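Local coordinates for phosphoprotein (Lettuce necrotic yellows virus, PDB 3T4R) that probably acts as a non-catalytic polymerase cofactor that holds the viral polymerase L on the N-RNA template and binds soluble nucleoprotein, this part being its C-terminal domain, at residues Ile4-Glu7 and Lys8-Leu12; Lys51-Ile54 and Gln55-Ile59. All coordinates share one frame; numbering follows the deposited sequence. Where two conformers were deposited one is given.

Contact 1 of 2, residues Ile4-Glu7 and Lys8-Leu12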
ATOM      1  N   ILE A   4     -12.824   5.025  -0.439  1.00 54.18           N
ATOM      2  CA  ILE A   4     -11.978   3.924   0.036  0.50 51.01           C
ATOM      3  C   ILE A   4     -10.637   3.904  -0.662  1.00 46.38           C
ATOM      4  O   ILE A   4      -9.634   3.897  -0.010  1.00 42.72           O
ATOM      5  CB  ILE A   4     -12.589   2.545  -0.139  0.50 53.12           C
ATOM      6  CG1 ILE A   4     -11.460   1.493   0.008  0.50 51.24           C
ATOM      7  CG2 ILE A   4     -13.379   2.477  -1.539  0.50 58.45           C
ATOM      8  CD1 ILE A   4     -12.003   0.127   0.456  0.50 52.94           C
ATOM      9  N   ARG A   5     -10.654   3.863  -2.003  1.00 46.30           N
ATOM     10  CA  ARG A   5      -9.410   3.946  -2.807  1.00 44.04           C
ATOM     11  C   ARG A   5      -8.602   5.237  -2.478  1.00 41.43           C
ATOM     12  O   ARG A   5      -7.409   5.201  -2.218  1.00 39.51           O
ATOM     13  CB  ARG A   5      -9.809   3.996  -4.261  1.00 48.27           C
ATOM     14  CG  ARG A   5      -8.695   3.826  -5.226  1.00 52.36           C
ATOM     15  CD  ARG A   5      -8.105   2.415  -5.075  1.00 55.49           C
ATOM     16  NE  ARG A   5      -8.721   1.277  -5.802  1.00 54.39           N
ATOM     17  CZ  ARG A   5      -9.836   1.312  -6.500  1.00 55.44           C
ATOM     18  NH1 ARG A   5     -10.479   2.446  -6.620  1.00 64.77           N
ATOM     19  NH2 ARG A   5     -10.308   0.220  -7.093  1.00 54.63           N
ATOM     20  N   HIS A   6      -9.292   6.368  -2.516  1.00 42.58           N
ATOM     21  CA  HIS A   6      -8.767   7.626  -2.088  1.00 41.05           C
ATOM     22  C   HIS A   6      -8.036   7.430  -0.754  1.00 39.18           C
ATOM     23  O   HIS A   6      -6.911   7.879  -0.614  1.00 37.99           O
ATOM     24  CB  HIS A   6      -9.947   8.579  -1.932  1.00 45.94           C
ATOM     25  CG  HIS A   6      -9.573   9.950  -1.485  1.00 47.60           C
ATOM     26  ND1 HIS A   6      -9.307  10.972  -2.362  1.00 49.66           N
ATOM     27  CD2 HIS A   6      -9.435  10.471  -0.245  1.00 50.93           C
ATOM     28  CE1 HIS A   6      -9.013  12.062  -1.676  1.00 51.51           C
ATOM     29  NE2 HIS A   6      -9.064  11.777  -0.390  1.00 48.81           N
ATOM     30  N   GLU A   7      -8.654   6.777   0.222  1.00 39.36           N
ATOM     31  CA  GLU A   7      -7.998   6.681   1.524  1.00 38.26           C
ATOM     32  C   GLU A   7      -6.838   5.724   1.530  1.00 36.46           C
ATOM     33  O   GLU A   7      -5.908   5.895   2.325  1.00 34.60           O
ATOM     34  CB  GLU A   7      -8.953   6.258   2.609  1.00 41.73           C
ATOM     35  CG  GLU A   7     -10.095   7.207   2.944  1.00 46.06           C
ATOM     36  CD  GLU A   7      -9.660   8.561   3.412  1.00 49.59           C
ATOM     37  OE1 GLU A   7      -8.689   8.672   4.163  1.00 53.85           O
ATOM     38  OE2 GLU A   7     -10.283   9.544   3.001  1.00 53.14           O
ATOM     39  N   LYS A   8      -6.873   4.728   0.650  1.00 34.72           N
ATOM     40  CA  LYS A   8      -5.689   3.860   0.431  1.00 32.24           C
ATOM     41  C   LYS A   8      -4.445   4.624  -0.188  1.00 32.67           C
ATOM     42  O   LYS A   8      -3.282   4.435   0.267  1.00 31.78           O
ATOM     43  CB  LYS A   8      -6.070   2.646  -0.449  1.00 31.28           C
ATOM     44  CG  LYS A   8      -7.017   1.695   0.268  1.00 31.38           C
ATOM     45  CD  LYS A   8      -7.330   0.484  -0.543  1.00 32.14           C
ATOM     46  CE  LYS A   8      -8.202  -0.309   0.231  1.00 32.44           C
ATOM     47  NZ  LYS A   8      -8.484  -1.656  -0.402  1.00 39.21           N
ATOM     48  N   GLU A   9      -4.709   5.453  -1.183  1.00 32.48           N
ATOM     49  CA  GLU A   9      -3.692   6.305  -1.820  1.00 34.04           C
ATOM     50  C   GLU A   9      -3.102   7.292  -0.797  1.00 34.15           C
ATOM     51  O   GLU A   9      -1.910   7.522  -0.762  1.00 35.03           O
ATOM     52  CB  GLU A   9      -4.280   6.994  -3.046  1.00 34.66           C
ATOM     53  CG  GLU A   9      -4.546   6.033  -4.202  1.00 38.28           C
ATOM     54  CD  GLU A   9      -5.236   6.705  -5.397  1.00 47.72           C
ATOM     55  OE1 GLU A   9      -5.065   7.933  -5.609  1.00 51.66           O
ATOM     56  OE2 GLU A   9      -6.023   6.036  -6.108  1.00 55.13           O
ATOM     57  N   LYS A  10      -3.937   7.811   0.079  1.00 34.44           N
ATOM     58  CA  LYS A  10      -3.530   8.744   1.126  1.00 33.96           C
ATOM     59  C   LYS A  10      -2.699   7.983   2.140  1.00 34.10           C
ATOM     60  O   LYS A  10      -1.759   8.535   2.626  1.00 34.40           O
ATOM     61  CB  LYS A  10      -4.778   9.324   1.820  1.00 35.91           C
ATOM     62  CG  LYS A  10      -4.480  10.328   2.869  1.00 37.55           C
ATOM     63  CD  LYS A  10      -5.636  10.730   3.807  1.00 40.64           C
ATOM     64  CE  LYS A  10      -6.752  11.424   3.088  1.00 42.62           C
ATOM     65  NZ  LYS A  10      -7.814  11.945   4.025  1.00 50.33           N
ATOM     66  N   LEU A  11      -3.034   6.716   2.440  1.00 32.48           N
ATOM     67  CA  LEU A  11      -2.231   5.932   3.332  1.00 33.60           C
ATOM     68  C   LEU A  11      -0.878   5.692   2.780  1.00 33.29           C
ATOM     69  O   LEU A  11       0.109   5.824   3.477  1.00 36.16           O
ATOM     70  CB  LEU A  11      -2.869   4.568   3.579  1.00 34.37           C
ATOM     71  CG  LEU A  11      -2.701   3.823   4.890  1.00 37.66           C
ATOM     72  CD1 LEU A  11      -2.705   2.338   4.739  1.00 37.24           C
ATOM     73  CD2 LEU A  11      -1.625   4.266   5.915  1.00 37.44           C
ATOM     74  N   LEU A  12      -0.808   5.279   1.530  1.00 32.26           N
ATOM     75  CA  LEU A  12       0.472   5.097   0.866  1.00 33.50           C
ATOM     76  C   LEU A  12       1.335   6.391   0.951  1.00 34.93           C
ATOM     77  O   LEU A  12       2.527   6.313   1.178  1.00 34.78           O
ATOM     78  CB  LEU A  12       0.258   4.722  -0.588  1.00 32.57           C
ATOM     79  CG  LEU A  12      -0.332   3.351  -0.858  1.00 35.11           C
ATOM     80  CD1 LEU A  12      -0.622   3.102  -2.322  1.00 32.33           C
ATOM     81  CD2 LEU A  12       0.689   2.272  -0.337  1.00 39.04           C
TER
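Lys8, whose backbone N bonds to Ile4 O at 3.0 Å, ends in an amine that several groups grip: NZ makes a salt bridge with Asp36 and a hydrogen bond to Val34 O, with a weak, long ion pair to Asp31 besides. These partners satisfy the amine of Lys8, a buried residue whose chain is extended beyond CG. In one conformer of Ile4 the two side chains run side by side, Lys8 CE lying 3.7 Å from Ile4 CG1, but Ile4 was deposited in two conformers and this packing is doubtful in detail. The backbone follows the i to i+4 pattern of an alpha-helix: Glu9 N bonds to Arg5 O at 2.9 Å with an N-H...O angle of 168°, and Leu11 N bonds to Glu7 O at 3.0 Å. Arg5, bent at chi2 and chi3, sends its guanidinium to Asp31; of its side chain, CG is what meets Glu9, 3.6 Å from OE2. The Glu7 and Lys10 side chains run side by side, the bends at Glu7 chi2 (-60°) and Lys10 chi3 bringing their ends together. Their salt bridge is long, Lys10 NZ to Glu7 OE1 at 3.4 Å, and counts as a weak hydrogen bond. Lys10 CE also passes the His6 ring obliquely, 4.2 Å from NE2. The pattern is that of an amphipathic alpha-helix, helix 4-14, within the helical C-terminal domain of the phosphoprotein.

Contact 2 of 2, residues Lys51-Ile54 and Gln55-Ile59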
ATOM      1  N   LYS A  51       3.385   2.615  11.711  1.00 67.55           N
ATOM      2  CA  LYS A  51       3.923   3.020  10.436  1.00 61.08           C
ATOM      3  C   LYS A  51       4.860   1.928   9.894  1.00 57.44           C
ATOM      4  O   LYS A  51       4.673   1.414   8.801  1.00 50.41           O
ATOM      5  CB  LYS A  51       4.634   4.363  10.602  1.00 67.25           C
ATOM      6  CG  LYS A  51       5.147   5.013   9.330  1.00 64.87           C
ATOM      7  CD  LYS A  51       5.418   6.491   9.565  1.00 70.72           C
ATOM      8  CE  LYS A  51       6.198   7.019   8.396  1.00 72.83           C
ATOM      9  NZ  LYS A  51       6.145   8.520   8.287  1.00 80.64           N
ATOM     10  N   GLU A  52       5.853   1.538  10.661  1.00 61.80           N
ATOM     11  CA  GLU A  52       6.777   0.557  10.142  1.00 60.76           C
ATOM     12  C   GLU A  52       6.078  -0.763   9.921  1.00 55.64           C
ATOM     13  O   GLU A  52       6.417  -1.445   8.994  1.00 51.44           O
ATOM     14  CB  GLU A  52       7.979   0.337  11.069  1.00 70.45           C
ATOM     15  CG  GLU A  52       9.320   0.395  10.354  1.00 75.42           C
ATOM     16  CD  GLU A  52      10.480   0.856  11.275  1.00 91.54           C
ATOM     17  OE1 GLU A  52      11.132  -0.043  11.860  1.00101.17           O
ATOM     18  OE2 GLU A  52      10.759   2.092  11.444  1.00 98.23           O
ATOM     19  N   LYS A  53       5.140  -1.121  10.795  1.00 58.38           N
ATOM     20  CA  LYS A  53       4.355  -2.367  10.682  1.00 57.68           C
ATOM     21  C   LYS A  53       3.618  -2.473   9.336  1.00 51.39           C
ATOM     22  O   LYS A  53       3.801  -3.424   8.576  1.00 49.41           O
ATOM     23  CB  LYS A  53       3.351  -2.491  11.835  1.00 62.87           C
ATOM     24  CG  LYS A  53       2.885  -3.981  12.175  1.00 68.49           C
ATOM     25  CD  LYS A  53       1.610  -3.957  13.035  1.00 73.98           C
ATOM     26  CE  LYS A  53       0.408  -4.719  12.405  1.00 73.60           C
ATOM     27  NZ  LYS A  53       0.524  -6.220  12.368  1.00 79.13           N
ATOM     28  N   ILE A  54       2.823  -1.458   9.047  1.00 49.49           N
ATOM     29  CA  ILE A  54       2.055  -1.380   7.845  1.00 45.51           C
ATOM     30  C   ILE A  54       2.901  -1.294   6.602  1.00 43.39           C
ATOM     31  O   ILE A  54       2.558  -1.956   5.611  1.00 44.08           O
ATOM     32  CB  ILE A  54       1.127  -0.186   7.901  1.00 44.74           C
ATOM     33  CG1 ILE A  54       0.267  -0.303   9.152  1.00 47.15           C
ATOM     34  CG2 ILE A  54       0.255  -0.112   6.627  1.00 40.24           C
ATOM     35  CD1 ILE A  54      -0.566   0.884   9.425  1.00 47.83           C
ATOM     36  N   GLN A  55       3.954  -0.480   6.626  1.00 43.10           N
ATOM     37  CA  GLN A  55       4.911  -0.384   5.523  1.00 42.15           C
ATOM     38  C   GLN A  55       5.446  -1.776   5.204  1.00 43.26           C
ATOM     39  O   GLN A  55       5.521  -2.138   4.030  1.00 42.54           O
ATOM     40  CB  GLN A  55       6.120   0.472   5.893  1.00 45.22           C
ATOM     41  CG  GLN A  55       5.903   1.957   5.886  1.00 47.12           C
ATOM     42  CD  GLN A  55       7.114   2.716   6.404  1.00 57.60           C
ATOM     43  OE1 GLN A  55       8.032   2.127   7.009  1.00 62.08           O
ATOM     44  NE2 GLN A  55       7.129   4.020   6.197  1.00 58.29           N
ATOM     45  N   ASN A  56       5.819  -2.535   6.234  1.00 44.64           N
ATOM     46  CA  ASN A  56       6.268  -3.903   6.061  1.00 49.06           C
ATOM     47  C   ASN A  56       5.187  -4.768   5.341  1.00 46.18           C
ATOM     48  O   ASN A  56       5.503  -5.582   4.450  1.00 48.09           O
ATOM     49  CB  ASN A  56       6.680  -4.527   7.408  1.00 52.68           C
ATOM     50  CG  ASN A  56       8.038  -4.006   7.920  1.00 62.20           C
ATOM     51  OD1 ASN A  56       8.920  -3.650   7.112  1.00 62.89           O
ATOM     52  ND2 ASN A  56       8.243  -4.044   9.258  1.00 67.21           N
ATOM     53  N   GLU A  57       3.948  -4.630   5.750  1.00 45.64           N
ATOM     54  CA  GLU A  57       2.872  -5.415   5.139  1.00 47.27           C
ATOM     55  C   GLU A  57       2.721  -5.071   3.656  1.00 43.19           C
ATOM     56  O   GLU A  57       2.508  -5.966   2.836  1.00 43.03           O
ATOM     57  CB  GLU A  57       1.522  -5.201   5.860  1.00 48.91           C
ATOM     58  CG  GLU A  57       1.468  -5.762   7.261  1.00 57.56           C
ATOM     59  CD  GLU A  57       0.643  -6.996   7.366  1.00 72.38           C
ATOM     60  OE1 GLU A  57       0.758  -7.874   6.469  1.00 80.61           O
ATOM     61  OE2 GLU A  57      -0.113  -7.124   8.363  1.00 80.92           O
ATOM     62  N   ILE A  58       2.779  -3.790   3.326  1.00 39.91           N
ATOM     63  CA  ILE A  58       2.579  -3.321   1.959  1.00 39.29           C
ATOM     64  C   ILE A  58       3.759  -3.757   1.039  1.00 40.36           C
ATOM     65  O   ILE A  58       3.571  -4.178  -0.125  1.00 42.90           O
ATOM     66  CB  ILE A  58       2.450  -1.800   1.961  1.00 36.84           C
ATOM     67  CG1 ILE A  58       1.043  -1.431   2.503  1.00 39.91           C
ATOM     68  CG2 ILE A  58       2.520  -1.218   0.558  1.00 41.48           C
ATOM     69  CD1 ILE A  58       0.902   0.003   2.837  1.00 37.83           C
ATOM     70  N   ILE A  59       4.958  -3.628   1.556  1.00 40.41           N
ATOM     71  CA  ILE A  59       6.211  -4.148   0.894  1.00 43.91           C
ATOM     72  C   ILE A  59       6.125  -5.637   0.613  1.00 46.26           C
ATOM     73  O   ILE A  59       6.406  -6.052  -0.478  1.00 47.72           O
ATOM     74  CB  ILE A  59       7.494  -3.860   1.687  1.00 46.06           C
ATOM     75  CG1 ILE A  59       7.675  -2.333   1.804  1.00 44.77           C
ATOM     76  CG2 ILE A  59       8.696  -4.444   0.949  1.00 49.32           C
ATOM     77  CD1 ILE A  59       8.882  -1.939   2.303  1.00 54.60           C
TER
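Lys51 and Gln55 slant across each other one turn apart in helix 50-72, an amphipathic alpha-helix of this helical domain. Both chains are extended beyond CG, and Gln55 NE2 comes within 3.8 Å of Lys51 CE without a bond between the two side chains; the polar ends instead go to the loop after helix 4-14, Lys51 NZ in a salt bridge with Asp16 and Gln55 NE2 in a hydrogen bond to Leu15 O. Glu52 also crosses Gln55 at a slant, its carboxylate plane only 13° from that of the amide, so the two flat groups are nearly parallel. Lys53 and Glu57 point the same way side by side, but NZ and OE2 are 4.2 Å apart, beyond a salt bridge, and any attraction is probably modest. The backbone bonds are regular: Gln55 N bonds to Lys51 O with an N-H...O angle of 168°, and Glu57 N bonds to Lys53 O at 3.1 Å. On the buried face Ile54 and Ile58 are turned across one another. Ile54 CG2 stands anti to its own N (CG1 at chi1 -56°), which directs this methyl along the helix toward Ile58, where it meets CD1 at 3.8 Å.

How the contacts relate
From the N terminus, contact 1 comes first, within helix 4-14, and contact 2 follows in helix 50-72. They are in series: contact 1 is complete before contact 2 opens, so they neither nest nor cross. Each joins consecutive turns of its own helix, and neither closes a loop. Helices 19-22, 27-33 and 36-41 lie between them along the chain. In space their centres are 14 Å apart, yet the buried faces meet: Leu12 CD2 lies 3.9 Å from Ile58 CD1, and Leu11 CD1 lies 4.3 Å from Ile54 CG2. This apolar packing ties the first helix to the last, while helix 36-41 touches both.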